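PDB 4TMD: DUF5642 domain-containing protein from Mycobacterium smegmatis, which is of unknown function but is probably an exported lipoprotein, of a family in the Mog1p/PsbP clan. Local coordinates for residues E43-E48 with V104-T109. Residues are numbered along the deposited sequence; the frame is centred on the assembly and turned at random.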
# COMPACT_ATOMS: atom_id res chain seq x y z
N GLU A 43 20.52 4.87 2.96
CA GLU A 43 21.06 6.20 3.27
C GLU A 43 21.97 6.71 2.16
O GLU A 43 22.51 5.94 1.36
CB GLU A 43 21.82 6.17 4.59
CG GLU A 43 20.94 6.24 5.82
CD GLU A 43 21.73 6.14 7.11
OE1 GLU A 43 22.60 5.25 7.20
OE2 GLU A 43 21.50 6.96 8.02
N GLY A 44 22.14 8.03 2.09
CA GLY A 44 23.05 8.62 1.13
C GLY A 44 22.53 8.72 -0.29
O GLY A 44 23.20 9.27 -1.17
N VAL A 45 21.33 8.20 -0.52
CA VAL A 45 20.70 8.35 -1.83
C VAL A 45 20.27 9.80 -2.01
O VAL A 45 19.91 10.49 -1.05
CB VAL A 45 19.49 7.41 -2.01
CG1 VAL A 45 19.91 5.94 -1.89
CG2 VAL A 45 18.41 7.74 -1.00
N LYS A 46 20.34 10.27 -3.25
CA LYS A 46 20.04 11.66 -3.54
C LYS A 46 18.71 11.75 -4.29
O LYS A 46 18.39 10.87 -5.09
CB LYS A 46 21.18 12.30 -4.34
CG LYS A 46 20.78 13.55 -5.09
CD LYS A 46 21.95 14.32 -5.67
CE LYS A 46 21.42 15.50 -6.49
NZ LYS A 46 20.13 16.04 -5.92
N PHE A 47 17.93 12.80 -4.03
CA PHE A 47 16.58 12.89 -4.57
C PHE A 47 16.40 13.98 -5.62
O PHE A 47 17.06 15.01 -5.58
CB PHE A 47 15.57 13.13 -3.44
CG PHE A 47 15.49 12.00 -2.46
CD1 PHE A 47 14.79 10.85 -2.78
CD2 PHE A 47 16.10 12.09 -1.23
CE1 PHE A 47 14.71 9.80 -1.89
CE2 PHE A 47 16.02 11.05 -0.33
CZ PHE A 47 15.32 9.90 -0.66
N GLU A 48 15.48 13.74 -6.55
CA GLU A 48 15.14 14.70 -7.58
C GLU A 48 13.65 14.58 -7.90
O GLU A 48 13.20 13.53 -8.32
CB GLU A 48 15.97 14.47 -8.84
CG GLU A 48 15.54 15.31 -10.03
CD GLU A 48 16.36 15.01 -11.28
OE1 GLU A 48 16.05 14.01 -11.96
OE2 GLU A 48 17.32 15.76 -11.57
N VAL A 104 9.10 11.41 -8.10
CA VAL A 104 10.38 11.55 -7.42
C VAL A 104 11.34 10.44 -7.80
O VAL A 104 11.02 9.26 -7.68
CB VAL A 104 10.22 11.52 -5.90
CG1 VAL A 104 11.52 11.98 -5.25
CG2 VAL A 104 9.06 12.41 -5.47
N LYS A 105 12.52 10.83 -8.26
CA LYS A 105 13.58 9.86 -8.55
C LYS A 105 14.64 9.91 -7.46
O LYS A 105 14.80 10.93 -6.79
CB LYS A 105 14.23 10.15 -9.90
CG LYS A 105 13.29 10.13 -11.09
CD LYS A 105 14.11 10.21 -12.36
CE LYS A 105 13.25 10.51 -13.55
NZ LYS A 105 14.10 10.62 -14.77
N PHE A 106 15.35 8.81 -7.25
CA PHE A 106 16.45 8.81 -6.30
C PHE A 106 17.58 7.91 -6.78
O PHE A 106 17.35 6.96 -7.53
CB PHE A 106 15.98 8.40 -4.90
CG PHE A 106 15.46 7.00 -4.81
CD1 PHE A 106 16.31 5.95 -4.48
CD2 PHE A 106 14.12 6.73 -5.04
CE1 PHE A 106 15.84 4.65 -4.39
CE2 PHE A 106 13.63 5.43 -4.95
CZ PHE A 106 14.49 4.39 -4.62
N LEU A 107 18.79 8.21 -6.34
CA LEU A 107 19.96 7.49 -6.82
C LEU A 107 21.02 7.46 -5.74
O LEU A 107 21.31 8.48 -5.12
CB LEU A 107 20.48 8.15 -8.10
CG LEU A 107 21.85 7.70 -8.61
CD1 LEU A 107 21.75 6.35 -9.26
CD2 LEU A 107 22.38 8.74 -9.59
N GLY A 108 21.57 6.27 -5.51
CA GLY A 108 22.62 6.06 -4.52
C GLY A 108 23.43 4.90 -5.01
O GLY A 108 23.16 4.40 -6.10
N THR A 109 24.43 4.46 -4.25
CA THR A 109 25.26 3.34 -4.68
C THR A 109 24.50 2.01 -4.56
O THR A 109 24.52 1.17 -5.45
CB THR A 109 26.59 3.26 -3.89
OG1 THR A 109 26.33 3.42 -2.48
CG2 THR A 109 27.56 4.34 -4.36
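Residues 46-48 form a short edge strand that closes one side of the antiparallel sheet by pairing with strand 104-107, and they illustrate how little backbone is needed to do so. Four hydrogen bonds join the strands in two reciprocal pairs. Lys-46 and Leu-107 exchange one set, Lys-46 N reaching Leu-107 O at 2.8 Å and almost straight (170°), while Leu-107 N returns a more bent bond to Lys-46 O. Glu-48 and Lys-105 exchange the other, with Lys-105 N lying 2.8 Å from Glu-48 O in the plane of that carbonyl. CA-H...O contacts lie between and beside the bonds, the shortest from Phe-106 CA to Lys-46 O at 3.1 Å.

Phe-47 and Phe-106 make the non-hydrogen-bonded pair between these rungs, their side chains side by side on one face. The Phe-47 ring, its CG anti to the carbonyl carbon (chi1 -64°), brings CD1 to 3.5 Å from Phe-106 CB. Phe-106 takes the crowded position between N and the carbonyl carbon (chi1 64°), so the far end of its ring leads away from strand 46-48, and the side chain touches Ala-111. Leu-41 touches both side chains, and Ala-53 and Ala-56 of helix 53-56 pack on Phe-47. Just before strand 46-48, Val-45 CG1 rests 3.8 Å from Gly-108 CA, where a beta carbon would collide with it.

The other face is mixed: Leu-107 lies there with charged Lys-46, Glu-48 and Lys-105. Glu-48 OE1 stays 4.8 Å from Lys-105 NZ, too far for a salt bridge, although the opposite charges probably attract. The chemistry thus divides the work: backbone bonds set the register, Phe-47 ties the edge strand to helix 53-56, and the mixed face stays at the surface.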